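Local coordinates for mandelate racemase/muconate lactonizing enzyme-like protein (Roseovarius sp. TM1035, PDB 3RCY), which probably catalyses a magnesium-dependent reaction on a carboxylate substrate, as a member of the mandelate racemase/muconate lactonizing enzyme group of the enolase superfamily, at residues Ile10-Pro15 with Trp24-Leu29; Trp38-Ala43 with Leu312-Val317. All blocks are in the same frame, centred on the assembly; numbering follows the deposited sequence.

Contact 1: Ile10-Pro15 with Trp24-Leu29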
loop_
_atom_site.group_PDB
_atom_site.type_symbol
_atom_site.label_atom_id
_atom_site.label_comp_id
_atom_site.label_asym_id
_atom_site.label_seq_id
_atom_site.Cartn_x
_atom_site.Cartn_y
_atom_site.Cartn_z
ATOM N N ILE A 10 42.766 0.872 -25.848
ATOM C CA ILE A 10 43.703 -0.225 -25.652
ATOM C C ILE A 10 43.020 -1.337 -24.876
ATOM O O ILE A 10 42.578 -1.136 -23.744
ATOM C CB ILE A 10 44.983 0.229 -24.899
ATOM C CG1 ILE A 10 45.744 1.289 -25.705
ATOM C CG2 ILE A 10 45.894 -0.975 -24.617
ATOM C CD1 ILE A 10 46.692 2.123 -24.849
ATOM N N VAL A 11 42.919 -2.502 -25.502
ATOM C CA VAL A 11 42.410 -3.683 -24.821
ATOM C C VAL A 11 43.597 -4.507 -24.341
ATOM O O VAL A 11 44.445 -4.907 -25.139
ATOM C CB VAL A 11 41.489 -4.516 -25.733
ATOM C CG1 VAL A 11 40.976 -5.758 -24.997
ATOM C CG2 VAL A 11 40.320 -3.652 -26.218
ATOM N N THR A 12 43.655 -4.738 -23.033
ATOM C CA THR A 12 44.795 -5.406 -22.429
ATOM C C THR A 12 44.375 -6.615 -21.600
ATOM O O THR A 12 43.367 -6.573 -20.878
ATOM C CB THR A 12 45.700 -4.404 -21.633
ATOM O OG1 THR A 12 46.876 -5.073 -21.177
ATOM C CG2 THR A 12 44.966 -3.770 -20.448
ATOM N N ALA A 13 45.158 -7.685 -21.716
ATOM C CA ALA A 13 44.885 -8.954 -21.036
ATOM C C ALA A 13 45.787 -9.158 -19.814
ATOM O O ALA A 13 47.009 -9.241 -19.947
ATOM C CB ALA A 13 45.051 -10.118 -22.009
ATOM N N PRO A 14 45.189 -9.248 -18.616
ATOM C CA PRO A 14 45.982 -9.556 -17.423
ATOM C C PRO A 14 46.596 -10.949 -17.562
ATOM O O PRO A 14 45.907 -11.873 -18.006
ATOM C CB PRO A 14 44.945 -9.568 -16.293
ATOM C CG PRO A 14 43.764 -8.816 -16.828
ATOM C CD PRO A 14 43.760 -9.070 -18.304
ATOM N N PRO A 15 47.887 -11.095 -17.202
ATOM C CA PRO A 15 48.552 -12.396 -17.183
ATOM C C PRO A 15 47.872 -13.372 -16.226
ATOM O O PRO A 15 47.181 -12.951 -15.291
ATOM C CB PRO A 15 49.962 -12.063 -16.674
ATOM C CG PRO A 15 50.168 -10.642 -17.048
ATOM C CD PRO A 15 48.822 -9.999 -16.899
ATOM N N TRP A 24 40.787 -5.906 -20.063
ATOM C CA TRP A 24 40.321 -4.599 -19.608
ATOM C C TRP A 24 40.312 -3.641 -20.789
ATOM O O TRP A 24 41.214 -3.671 -21.625
ATOM C CB TRP A 24 41.224 -4.049 -18.499
ATOM C CG TRP A 24 41.345 -4.951 -17.303
ATOM C CD1 TRP A 24 40.398 -5.814 -16.821
ATOM C CD2 TRP A 24 42.472 -5.065 -16.429
ATOM N NE1 TRP A 24 40.873 -6.464 -15.706
ATOM C CE2 TRP A 24 42.142 -6.023 -15.442
ATOM C CE3 TRP A 24 43.727 -4.449 -16.381
ATOM C CZ2 TRP A 24 43.025 -6.384 -14.420
ATOM C CZ3 TRP A 24 44.605 -4.803 -15.357
ATOM C CH2 TRP A 24 44.251 -5.766 -14.397
ATOM N N ILE A 25 39.284 -2.805 -20.857
ATOM C CA ILE A 25 39.137 -1.864 -21.964
ATOM C C ILE A 25 39.515 -0.477 -21.472
ATOM O O ILE A 25 38.743 0.176 -20.768
ATOM C CB ILE A 25 37.701 -1.863 -22.558
ATOM C CG1 ILE A 25 37.323 -3.268 -23.054
ATOM C CG2 ILE A 25 37.602 -0.848 -23.708
ATOM C CD1 ILE A 25 35.817 -3.463 -23.303
ATOM N N LEU A 26 40.715 -0.044 -21.841
ATOM C CA LEU A 26 41.215 1.267 -21.448
ATOM C C LEU A 26 40.965 2.276 -22.558
ATOM O O LEU A 26 41.087 1.950 -23.744
ATOM C CB LEU A 26 42.717 1.197 -21.131
ATOM C CG LEU A 26 43.185 0.082 -20.180
ATOM C CD1 LEU A 26 44.696 0.137 -20.029
ATOM C CD2 LEU A 26 42.495 0.172 -18.812
ATOM N N VAL A 27 40.601 3.496 -22.171
ATOM C CA VAL A 27 40.477 4.596 -23.128
ATOM C C VAL A 27 41.403 5.741 -22.728
ATOM O O VAL A 27 41.535 6.068 -21.548
ATOM C CB VAL A 27 39.004 5.089 -23.297
ATOM C CG1 VAL A 27 38.140 3.983 -23.880
ATOM C CG2 VAL A 27 38.412 5.595 -21.956
ATOM N N LYS A 28 42.053 6.334 -23.716
ATOM C CA LYS A 28 42.943 7.451 -23.483
ATOM C C LYS A 28 42.430 8.604 -24.337
ATOM O O LYS A 28 42.334 8.486 -25.562
ATOM C CB LYS A 28 44.376 7.057 -23.868
ATOM C CG LYS A 28 45.426 8.169 -23.810
ATOM C CD LYS A 28 46.617 7.771 -24.703
ATOM C CE LYS A 28 47.734 8.788 -24.715
ATOM N NZ LYS A 28 48.911 8.214 -25.451
ATOM N N LEU A 29 42.069 9.701 -23.682
ATOM C CA LEU A 29 41.607 10.893 -24.373
ATOM C C LEU A 29 42.677 11.970 -24.326
ATOM O O LEU A 29 43.400 12.093 -23.338
ATOM C CB LEU A 29 40.307 11.427 -23.755
ATOM C CG LEU A 29 39.061 10.540 -23.819
ATOM C CD1 LEU A 29 37.857 11.273 -23.246
ATOM C CD2 LEU A 29 38.782 10.099 -25.245
#

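Contact 2: Trp38-Ala43 with Leu312-Val317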
loop_
_atom_site.group_PDB
_atom_site.type_symbol
_atom_site.label_atom_id
_atom_site.label_comp_id
_atom_site.label_asym_id
_atom_site.label_seq_id
_atom_site.Cartn_x
_atom_site.Cartn_y
_atom_site.Cartn_z
ATOM N N TRP A 38 42.920 9.163 -18.725
ATOM C CA TRP A 38 42.681 7.734 -18.861
ATOM C C TRP A 38 41.387 7.318 -18.179
ATOM O O TRP A 38 41.043 7.819 -17.105
ATOM C CB TRP A 38 43.847 6.930 -18.288
ATOM C CG TRP A 38 45.095 6.970 -19.134
ATOM C CD1 TRP A 38 46.080 7.919 -19.103
ATOM C CD2 TRP A 38 45.494 6.010 -20.126
ATOM N NE1 TRP A 38 47.066 7.611 -20.018
ATOM C CE2 TRP A 38 46.731 6.446 -20.658
ATOM C CE3 TRP A 38 44.922 4.829 -20.621
ATOM C CZ2 TRP A 38 47.414 5.737 -21.653
ATOM C CZ3 TRP A 38 45.605 4.121 -21.616
ATOM C CH2 TRP A 38 46.838 4.583 -22.121
ATOM N N GLY A 39 40.680 6.396 -18.823
ATOM C CA GLY A 39 39.430 5.862 -18.316
ATOM C C GLY A 39 39.370 4.378 -18.589
ATOM O O GLY A 39 40.270 3.813 -19.233
ATOM N N GLU A 40 38.318 3.734 -18.100
ATOM C CA GLU A 40 38.160 2.298 -18.295
ATOM C C GLU A 40 36.686 1.955 -18.491
ATOM O O GLU A 40 35.838 2.385 -17.707
ATOM C CB GLU A 40 38.764 1.532 -17.113
ATOM C CG GLU A 40 38.617 0.020 -17.218
ATOM C CD GLU A 40 39.526 -0.748 -16.271
ATOM O OE1 GLU A 40 40.320 -0.128 -15.518
ATOM O OE2 GLU A 40 39.428 -1.996 -16.290
ATOM N N CYS A 41 36.382 1.227 -19.565
ATOM C CA CYS A 41 35.008 0.803 -19.840
ATOM C C CYS A 41 34.747 -0.589 -19.284
ATOM O O CYS A 41 35.616 -1.460 -19.328
ATOM C CB CYS A 41 34.715 0.812 -21.343
ATOM S SG CYS A 41 34.898 2.427 -22.116
ATOM N N TYR A 42 33.543 -0.787 -18.764
ATOM C CA TYR A 42 33.125 -2.068 -18.228
ATOM C C TYR A 42 31.868 -2.486 -18.987
ATOM O O TYR A 42 30.754 -2.032 -18.683
ATOM C CB TYR A 42 32.880 -1.951 -16.718
ATOM C CG TYR A 42 32.826 -3.279 -15.985
ATOM C CD1 TYR A 42 33.980 -4.045 -15.802
ATOM C CD2 TYR A 42 31.626 -3.760 -15.467
ATOM C CE1 TYR A 42 33.940 -5.264 -15.129
ATOM C CE2 TYR A 42 31.569 -4.978 -14.789
ATOM C CZ TYR A 42 32.733 -5.720 -14.622
ATOM O OH TYR A 42 32.687 -6.925 -13.959
ATOM N N ALA A 43 32.065 -3.318 -20.008
ATOM C CA ALA A 43 30.999 -3.718 -20.917
ATOM C C ALA A 43 31.429 -4.960 -21.700
ATOM O O ALA A 43 32.410 -4.916 -22.449
ATOM C CB ALA A 43 30.676 -2.577 -21.875
ATOM N N LEU A 312 34.682 -3.585 -8.124
ATOM C CA LEU A 312 35.873 -3.774 -8.947
ATOM C C LEU A 312 36.087 -5.234 -9.314
ATOM O O LEU A 312 36.472 -6.048 -8.474
ATOM C CB LEU A 312 37.146 -3.208 -8.280
ATOM C CG LEU A 312 38.369 -3.292 -9.218
ATOM C CD1 LEU A 312 38.349 -2.187 -10.288
ATOM C CD2 LEU A 312 39.686 -3.276 -8.467
ATOM N N TYR A 313 35.818 -5.569 -10.568
ATOM C CA TYR A 313 36.405 -6.770 -11.144
ATOM C C TYR A 313 36.933 -6.396 -12.512
ATOM O O TYR A 313 36.414 -6.823 -13.541
ATOM C CB TYR A 313 35.445 -7.974 -11.191
ATOM C CG TYR A 313 36.231 -9.263 -11.251
ATOM C CD1 TYR A 313 36.968 -9.691 -10.144
ATOM C CD2 TYR A 313 36.299 -10.019 -12.425
ATOM C CE1 TYR A 313 37.729 -10.854 -10.189
ATOM C CE2 TYR A 313 37.057 -11.196 -12.482
ATOM C CZ TYR A 313 37.770 -11.602 -11.359
ATOM O OH TYR A 313 38.535 -12.748 -11.390
ATOM N N ALA A 314 37.972 -5.569 -12.493
ATOM C CA ALA A 314 38.502 -4.931 -13.683
ATOM C C ALA A 314 39.863 -4.339 -13.328
ATOM O O ALA A 314 40.456 -4.706 -12.311
ATOM C CB ALA A 314 37.540 -3.851 -14.168
ATOM N N GLY A 315 40.355 -3.420 -14.154
ATOM C CA GLY A 315 41.708 -2.894 -13.988
ATOM C C GLY A 315 41.835 -1.753 -12.995
ATOM O O GLY A 315 40.838 -1.311 -12.406
ATOM N N PRO A 316 43.075 -1.272 -12.799
ATOM C CA PRO A 316 43.405 -0.261 -11.798
ATOM C C PRO A 316 42.958 1.153 -12.177
ATOM O O PRO A 316 42.971 2.047 -11.328
ATOM C CB PRO A 316 44.933 -0.328 -11.741
ATOM C CG PRO A 316 45.332 -0.790 -13.117
ATOM C CD PRO A 316 44.276 -1.773 -13.495
ATOM N N VAL A 317 42.597 1.359 -13.440
ATOM C CA VAL A 317 42.104 2.661 -13.892
ATOM C C VAL A 317 40.680 2.871 -13.384
ATOM O O VAL A 317 40.375 3.910 -12.797
ATOM C CB VAL A 317 42.175 2.828 -15.445
ATOM C CG1 VAL A 317 41.478 4.114 -15.884
ATOM C CG2 VAL A 317 43.631 2.838 -15.917
#

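Contact 1: Ile10-Pro15 with Trp24-Leu29
Pro14 lays CG over one face of the Trp24 indole, and the two antiparallel strands behind this contact fix where the ring stands. Followed outward, Trp24 begins with CB, 4.2 Å from Thr12 CG2. CG is turned anti to the carbonyl carbon (chi1 -57°), which carries the indole past the end of strand 10-12 and under the proline. There CE2 and CZ2, on the six-membered ring, receive Pro14 CG, each at 3.5 Å. The contact is CH-pi, the proline CG standing 22° off the ring normal. At the far end of the indole, CH2 is still 3.9 Å from Pro14 CG. NE1 gives its hydrogen to Gly20 O, in the loop between the strands, while Phe342 and His343 bring further rings against the indole.

Behind the ring, Thr12 and Trp24 form a hydrogen-bonded pair: Trp24 N reaches Thr12 O at 2.8 Å, and Thr12 N returns a bond to Trp24 O. Ile10 and Leu26 repeat the exchange, and the non-hydrogen-bonded pair Val11 and Ile25 lies between, its side chains turned to the face covered by helix 48-63. On the other face Thr12 CG2 touches Leu26 CD1 at 3.9 Å, while the one hydrogen of Thr12 OG1 is shared between the carbonyl oxygens of Asn378 and Ala375. This is the first beta hairpin of the three-stranded antiparallel sheet in the N-terminal capping domain of the enolase superfamily.

Contact 2: Trp38-Ala43 with Leu312-Val317
Glu40 bonds through OE2 to Gly315 N, 2.7 Å away, joining the last strand of the N-terminal capping domain's three-stranded sheet to the barrel domain of this enolase-superfamily fold. Gly315 is the N-cap of helix 316-327. Its N-H comes to the syn side of the carboxylate, 17° out of plane, with an angle of 154° at the hydrogen. The acid reaches this far because CG stands anti to the backbone N (chi1 179°) and the chain stays extended beyond it. Its other oxygen, OE1, accepts from Glu318 N, so the buried carboxylate spans the start of the helix, whose N-terminal end would probably favour its negative charge. A leucine in place of Glu40 would probably leave the N-H groups of Gly315 and Glu318 without their carboxylate acceptor.

Beside the acid, Val317 CB lies 4.0 Å from Glu40 CB, and Val317 CG1 presses on the strand backbone at Gly39 C, 3.4 Å away. Further along, Tyr42 rests CD1 on Ala314 CB at 3.9 Å, and Tyr313 O meets the edge of the Tyr42 ring, 3.3 Å from CE1. One shell out, Trp24 and Leu26 of the neighbouring strand 24-31 pack against Glu40, and His343 NE2 bonds to Ala314 O.

Both contacts are buried, but contact 2 lies nearer the middle of the chain, its centre about 8 Å from the chain centre against about 16 Å for contact 1. They share one sheet: strand 24-31 pairs with strand 4-12 in contact 1 and, on its other edge, with strand 36-41 of contact 2, where Ile25 O and Cys41 N probably bond. Contact 1 works within the capping domain through antiparallel backbone hydrogen bonds and apolar packing; contact 2 crosses to the barrel domain and relies on a carboxylate at a helix start. Trp24 belongs to both neighbourhoods, its CD2 lying 3.4 Å from Gly315 CA.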